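Local structure of cytochrome P450 268A2 Cyp268A2 (Mycobacterium marinum, 6BLD) at residues A[182-187]-A[260-265]; A[264-269]-A[411-416]. The protein is a cytochrome P450, a haem protein of the largely helical P450 fold that holds protoporphyrin IX and, in this structure, (3E,5E)-6,10-dimethylundeca-3,5,9-trien-2-one. One frame throughout, in Å; residues are numbered along the deposited sequence.

Interaction 1: residues A[182-187]-A[260-265]; sequences HAADAL and AGNDTT. With HEM (protoporphyrin IX containing Fe), chain B; DXJ ((3E,5E)-6,10-dimethylundeca-3,5,9-trien-2-one), chain C.
Asp263 turns its carboxyl group onto the backbone carbonyl of Ala184. OD2 lies 2.8 Å from Ala184 O. The other oxygen, OD1, sits beside the methyl, 3.8 Å from Ala184 CB. OD1 also comes near Asp185 CB, at 4.1 Å. The carboxyl group gets there because CG of Asp263 stands opposite its own carbonyl carbon (chi1 -60°). One residue back, Asn262 CB meets Ala184 CB at 4.2 Å, while its amide ND2 is bonded to Ala258 O. The axes of segments 182-186 and 260-265 pass 8.8 Å apart and cross at -71°. Helix 247-278 is the long helix that runs past the haem in the P450 fold, and residues 260-265, Ala-Gly-Asn-Asp-Thr-Thr, match its signature motif. On the haem side, Ala260 CB lies 3.6 Å from CHB of HEM and 3.7 Å from C02 of DXJ. Thr264 OG1 donates to Ala260 O at 2.7 Å, where a regular helix would place a backbone N-H. At the other end of DXJ, the Leu187 side chain packs near O14. Farther out, Asp185 OD2 is salt-bridged to Arg413.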
# COMPACT_ATOMS: atom_id res chain seq x y z
N HIS A 182 -4.58 13.60 4.53
CA HIS A 182 -5.89 13.56 3.88
C HIS A 182 -5.75 13.48 2.37
O HIS A 182 -6.50 12.75 1.70
CB HIS A 182 -6.72 14.78 4.29
CG HIS A 182 -7.98 14.94 3.51
ND1 HIS A 182 -8.05 15.72 2.36
CD2 HIS A 182 -9.22 14.44 3.70
CE1 HIS A 182 -9.29 15.68 1.89
NE2 HIS A 182 -10.01 14.91 2.68
N ALA A 183 -4.80 14.23 1.80
CA ALA A 183 -4.61 14.21 0.35
C ALA A 183 -4.04 12.87 -0.11
O ALA A 183 -4.38 12.38 -1.19
CB ALA A 183 -3.69 15.36 -0.07
N ALA A 184 -3.16 12.27 0.69
CA ALA A 184 -2.63 10.95 0.34
C ALA A 184 -3.73 9.90 0.36
O ALA A 184 -3.77 9.03 -0.52
CB ALA A 184 -1.50 10.57 1.30
N ASP A 185 -4.62 9.96 1.34
CA ASP A 185 -5.74 9.02 1.41
C ASP A 185 -6.72 9.22 0.26
O ASP A 185 -7.35 8.26 -0.19
CB ASP A 185 -6.45 9.16 2.76
CG ASP A 185 -7.64 8.23 2.89
OD1 ASP A 185 -7.43 7.01 3.05
OD2 ASP A 185 -8.78 8.72 2.84
N ALA A 186 -6.85 10.46 -0.23
CA ALA A 186 -7.76 10.73 -1.34
C ALA A 186 -7.32 10.05 -2.63
O ALA A 186 -8.17 9.62 -3.42
CB ALA A 186 -7.87 12.24 -1.56
N LEU A 187 -6.01 9.94 -2.86
CA LEU A 187 -5.50 9.47 -4.14
C LEU A 187 -5.73 7.98 -4.36
O LEU A 187 -5.47 7.49 -5.47
CB LEU A 187 -4.01 9.79 -4.25
CG LEU A 187 -3.69 11.28 -4.26
CD1 LEU A 187 -2.21 11.54 -4.47
CD2 LEU A 187 -4.52 11.99 -5.32
N ALA A 260 2.26 6.01 -0.33
CA ALA A 260 2.72 4.71 0.15
C ALA A 260 3.08 4.74 1.63
O ALA A 260 2.87 3.76 2.35
CB ALA A 260 3.92 4.23 -0.67
N GLY A 261 3.60 5.87 2.12
CA GLY A 261 3.98 5.97 3.52
C GLY A 261 2.82 6.15 4.47
O GLY A 261 2.96 5.84 5.66
N ASN A 262 1.68 6.63 3.99
CA ASN A 262 0.52 6.90 4.83
C ASN A 262 -0.55 5.82 4.71
O ASN A 262 -0.96 5.23 5.71
CB ASN A 262 -0.08 8.27 4.49
CG ASN A 262 0.61 9.40 5.21
OD1 ASN A 262 0.42 9.60 6.41
ND2 ASN A 262 1.42 10.16 4.47
N ASP A 263 -1.01 5.56 3.48
CA ASP A 263 -2.22 4.76 3.28
C ASP A 263 -2.02 3.32 3.72
O ASP A 263 -2.90 2.73 4.36
CB ASP A 263 -2.65 4.82 1.82
CG ASP A 263 -2.94 6.24 1.35
OD1 ASP A 263 -2.86 7.17 2.17
OD2 ASP A 263 -3.26 6.41 0.15
N THR A 264 -0.87 2.72 3.38
CA THR A 264 -0.67 1.30 3.65
C THR A 264 -0.64 1.02 5.15
O THR A 264 -1.38 0.15 5.64
CB THR A 264 0.63 0.83 3.00
OG1 THR A 264 1.72 1.64 3.46
CG2 THR A 264 0.53 0.94 1.49
N THR A 265 0.20 1.73 5.90
CA THR A 265 0.29 1.51 7.34
C THR A 265 -1.02 1.86 8.03
O THR A 265 -1.43 1.16 8.97
CB THR A 265 1.44 2.33 7.92
OG1 THR A 265 2.63 2.10 7.14
CG2 THR A 265 1.71 1.93 9.37
CHA HEM B . 6.61 -0.21 -2.70
CHB HEM B . 7.24 3.37 0.52
CHC HEM B . 4.68 0.86 3.80
CHD HEM B . 3.37 -2.23 0.28
C1A HEM B . 7.01 0.97 -2.12
C2A HEM B . 7.82 2.01 -2.74
C3A HEM B . 7.99 2.99 -1.86
C4A HEM B . 7.30 2.62 -0.64
CMA HEM B . 8.79 4.29 -2.09
CAA HEM B . 8.38 1.97 -4.18
CBA HEM B . 9.67 1.15 -4.17
CGA HEM B . 10.15 0.93 -5.58
O1A HEM B . 11.35 0.59 -5.76
O2A HEM B . 9.34 1.10 -6.53
C1B HEM B . 6.66 2.98 1.71
C2B HEM B . 6.78 3.66 2.97
C3B HEM B . 6.09 2.99 3.89
C4B HEM B . 5.49 1.83 3.24
CMB HEM B . 7.58 4.96 3.23
CAB HEM B . 6.00 3.45 5.36
CBB HEM B . 5.41 2.73 6.32
C1C HEM B . 4.10 -0.21 3.14
C2C HEM B . 3.27 -1.24 3.72
C3C HEM B . 2.91 -2.08 2.74
C4C HEM B . 3.51 -1.62 1.51
CMC HEM B . 2.89 -1.28 5.22
CAC HEM B . 2.04 -3.36 2.79
CBC HEM B . 1.66 -3.96 3.92
C1D HEM B . 4.14 -1.98 -0.83
C2D HEM B . 4.10 -2.71 -2.08
C3D HEM B . 4.99 -2.15 -2.91
C4D HEM B . 5.63 -1.05 -2.21
CMD HEM B . 3.19 -3.91 -2.39
CAD HEM B . 5.30 -2.60 -4.36
CBD HEM B . 6.21 -3.83 -4.31
CGD HEM B . 6.50 -4.34 -5.70
O1D HEM B . 7.19 -5.38 -5.82
O2D HEM B . 6.03 -3.71 -6.68
NA HEM B . 6.71 1.38 -0.83
NB HEM B . 5.86 1.86 1.91
NC HEM B . 4.23 -0.47 1.79
ND HEM B . 5.08 -0.97 -0.95
FE HEM B . 5.65 0.31 0.55
C10 DXJ C . -1.33 7.25 -6.81
C13 DXJ C . -4.52 8.60 -8.43
C01 DXJ C . 2.74 1.03 -2.54
C02 DXJ C . 1.80 2.19 -2.86
C03 DXJ C . 2.18 3.12 -3.72
C04 DXJ C . 0.43 2.27 -2.19
C05 DXJ C . 1.26 4.29 -4.07
C06 DXJ C . 1.15 4.51 -5.57
C07 DXJ C . 0.52 5.86 -5.93
C08 DXJ C . -0.69 5.91 -6.44
C09 DXJ C . 1.30 7.15 -5.70
C11 DXJ C . -2.43 7.26 -7.54
C12 DXJ C . -3.08 8.59 -7.92
O14 DXJ C . -2.48 9.60 -7.82

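Interaction 2: residues A[264-269]-A[411-416]; sequences TTRQTI and AIRSMP. With HEM (protoporphyrin IX containing Fe), chain B.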
# COMPACT_ATOMS: atom_id res chain seq x y z
N THR A 264 -0.87 2.72 3.38
CA THR A 264 -0.67 1.30 3.65
C THR A 264 -0.64 1.02 5.15
O THR A 264 -1.38 0.15 5.64
CB THR A 264 0.63 0.83 3.00
OG1 THR A 264 1.72 1.64 3.46
CG2 THR A 264 0.53 0.94 1.49
N THR A 265 0.20 1.73 5.90
CA THR A 265 0.29 1.51 7.34
C THR A 265 -1.02 1.86 8.03
O THR A 265 -1.43 1.16 8.97
CB THR A 265 1.44 2.33 7.92
OG1 THR A 265 2.63 2.10 7.14
CG2 THR A 265 1.71 1.93 9.37
N ARG A 266 -1.68 2.93 7.59
CA ARG A 266 -2.93 3.33 8.21
C ARG A 266 -3.99 2.24 8.09
O ARG A 266 -4.72 1.97 9.05
CB ARG A 266 -3.42 4.63 7.57
CG ARG A 266 -4.92 4.86 7.59
CD ARG A 266 -5.27 6.11 6.80
NE ARG A 266 -6.68 6.46 6.86
CZ ARG A 266 -7.16 7.68 6.66
NH1 ARG A 266 -6.33 8.68 6.40
NH2 ARG A 266 -8.46 7.91 6.74
N GLN A 267 -4.07 1.58 6.93
CA GLN A 267 -5.06 0.51 6.78
C GLN A 267 -4.65 -0.73 7.56
O GLN A 267 -5.51 -1.42 8.13
CB GLN A 267 -5.25 0.17 5.30
CG GLN A 267 -5.68 1.35 4.42
CD GLN A 267 -6.77 2.20 5.04
OE1 GLN A 267 -7.69 1.70 5.67
NE2 GLN A 267 -6.66 3.51 4.86
N THR A 268 -3.35 -1.04 7.60
CA THR A 268 -2.89 -2.20 8.36
C THR A 268 -3.19 -2.06 9.84
O THR A 268 -3.49 -3.05 10.52
CB THR A 268 -1.40 -2.43 8.12
OG1 THR A 268 -1.14 -2.50 6.71
CG2 THR A 268 -0.94 -3.73 8.78
N ILE A 269 -3.12 -0.83 10.37
CA ILE A 269 -3.44 -0.62 11.78
C ILE A 269 -4.93 -0.84 12.03
O ILE A 269 -5.31 -1.49 13.01
CB ILE A 269 -3.00 0.79 12.21
CG1 ILE A 269 -1.47 0.90 12.21
CG2 ILE A 269 -3.55 1.13 13.59
CD1 ILE A 269 -0.95 2.32 12.22
N ALA A 411 -9.03 -0.81 2.21
CA ALA A 411 -9.07 0.31 3.14
C ALA A 411 -10.32 0.28 4.00
O ALA A 411 -11.38 -0.22 3.59
CB ALA A 411 -9.00 1.65 2.39
N ILE A 412 -10.20 0.82 5.21
CA ILE A 412 -11.31 1.02 6.12
C ILE A 412 -11.54 2.52 6.26
O ILE A 412 -10.66 3.24 6.74
CB ILE A 412 -11.05 0.37 7.49
CG1 ILE A 412 -11.05 -1.15 7.38
CG2 ILE A 412 -12.09 0.83 8.50
CD1 ILE A 412 -10.65 -1.86 8.65
N ARG A 413 -12.71 2.99 5.82
CA ARG A 413 -13.01 4.41 5.89
C ARG A 413 -13.11 4.89 7.33
O ARG A 413 -12.47 5.87 7.72
CB ARG A 413 -14.30 4.71 5.12
CG ARG A 413 -14.76 6.16 5.21
CD ARG A 413 -13.70 7.12 4.69
NE ARG A 413 -13.30 6.80 3.32
CZ ARG A 413 -12.11 7.10 2.80
NH1 ARG A 413 -11.20 7.72 3.54
NH2 ARG A 413 -11.83 6.77 1.55
N SER A 414 -13.92 4.20 8.14
CA SER A 414 -14.07 4.54 9.54
C SER A 414 -14.40 3.27 10.32
O SER A 414 -14.88 2.28 9.76
CB SER A 414 -15.16 5.60 9.75
OG SER A 414 -16.41 5.13 9.28
N MET A 415 -14.13 3.31 11.62
CA MET A 415 -14.34 2.16 12.48
C MET A 415 -14.30 2.60 13.94
O MET A 415 -13.25 3.01 14.44
CB MET A 415 -13.27 1.10 12.22
CG MET A 415 -13.37 -0.13 13.10
SD MET A 415 -12.11 -1.36 12.71
CE MET A 415 -10.63 -0.53 13.28
N PRO A 416 -15.43 2.54 14.64
CA PRO A 416 -15.43 2.91 16.06
C PRO A 416 -14.67 1.90 16.89
O PRO A 416 -14.49 0.74 16.51
CB PRO A 416 -16.92 2.93 16.42
CG PRO A 416 -17.55 2.00 15.44
CD PRO A 416 -16.76 2.13 14.17
CHA HEM B . 6.61 -0.21 -2.70
CHB HEM B . 7.24 3.37 0.52
CHC HEM B . 4.68 0.86 3.80
CHD HEM B . 3.37 -2.23 0.28
C1A HEM B . 7.01 0.97 -2.12
C2A HEM B . 7.82 2.01 -2.74
C3A HEM B . 7.99 2.99 -1.86
C4A HEM B . 7.30 2.62 -0.64
CMA HEM B . 8.79 4.29 -2.09
CAA HEM B . 8.38 1.97 -4.18
CBA HEM B . 9.67 1.15 -4.17
CGA HEM B . 10.15 0.93 -5.58
O1A HEM B . 11.35 0.59 -5.76
O2A HEM B . 9.34 1.10 -6.53
C1B HEM B . 6.66 2.98 1.71
C2B HEM B . 6.78 3.66 2.97
C3B HEM B . 6.09 2.99 3.89
C4B HEM B . 5.49 1.83 3.24
CMB HEM B . 7.58 4.96 3.23
CAB HEM B . 6.00 3.45 5.36
CBB HEM B . 5.41 2.73 6.32
C1C HEM B . 4.10 -0.21 3.14
C2C HEM B . 3.27 -1.24 3.72
C3C HEM B . 2.91 -2.08 2.74
C4C HEM B . 3.51 -1.62 1.51
CMC HEM B . 2.89 -1.28 5.22
CAC HEM B . 2.04 -3.36 2.79
CBC HEM B . 1.66 -3.96 3.92
C1D HEM B . 4.14 -1.98 -0.83
C2D HEM B . 4.10 -2.71 -2.08
C3D HEM B . 4.99 -2.15 -2.91
C4D HEM B . 5.63 -1.05 -2.21
CMD HEM B . 3.19 -3.91 -2.39
CAD HEM B . 5.30 -2.60 -4.36
CBD HEM B . 6.21 -3.83 -4.31
CGD HEM B . 6.50 -4.34 -5.70
O1D HEM B . 7.19 -5.38 -5.82
O2D HEM B . 6.03 -3.71 -6.68
NA HEM B . 6.71 1.38 -0.83
NB HEM B . 5.86 1.86 1.91
NC HEM B . 4.23 -0.47 1.79
ND HEM B . 5.08 -0.97 -0.95
FE HEM B . 5.65 0.31 0.55
O HOH W 1 -9.14 5.19 5.88
O HOH W 2 -8.06 2.81 8.03
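Gln267 reaches from the helix to the strand and accepts a hydrogen bond from the backbone of Ile412. Ile412 N to Gln267 OE1 is 2.7 Å, and the bond is nearly straight at 168°. The N-H comes from above the amide plane, 42° out of it. A bend in the glutamine chain (chi2 -44°) brings the amide round to the strand.

Two waters extend this bond. Water 2 donates to Gln267 OE1 at 2.6 Å and also to Ile412 O. The amide oxygen therefore accepts from both a backbone N-H and a water. Water 1 takes a bond from Gln267 NE2 at 3.2 Å and gives one to Ile412 O at 2.6 Å; Arg266 NH2 adds a weak bond to it. Both ends of the amide and both backbone polar atoms of Ile412 are thus engaged.

The packing centres on Ala411. Its CB lies 3.5 Å from Gln267 CD. The contact sets the long haem-side helix of the P450 fold, 247-278, against the start of strand 411-418, near the C-terminus, in the small antiparallel sheet where Ala411 pairs with Val404. Ile412 also reaches along the same helix to Ser270 and His271.

Charge enters through two arginines, with Arg266 NH2 4.2 Å from Arg413 NH1. They gather round the carboxylate of Asp185, which Arg266 NH1 approaches in a long, weak ion pair. Arg413 has a second acidic partner in Asp192, which it meets through NH2 in a salt bridge.

Within the helix, Thr268 OG1 donates to Thr264 O at 2.9 Å. That carbonyl also receives the backbone N-H of Thr268.

In the fold
Both contacts are buried and both use helix 247-278, on overlapping parts of it, sharing Thr264 and Thr265. The centre of interaction 1 is about 8 Å, and that of interaction 2 about 11 Å, from the centre of the chain. Interaction 1 is a helix crossing whose far face borders the haem and DXJ. Interaction 2 joins the helix to the start of strand 411-418, with which the other three strands of the small antiparallel sheet pair. It has one clear side-chain-to-backbone bond and two ordered waters, where the close polar approach of interaction 1 is acid to carbonyl. Asp185 links the two, its OD2 2.7 Å from Arg413 NH1.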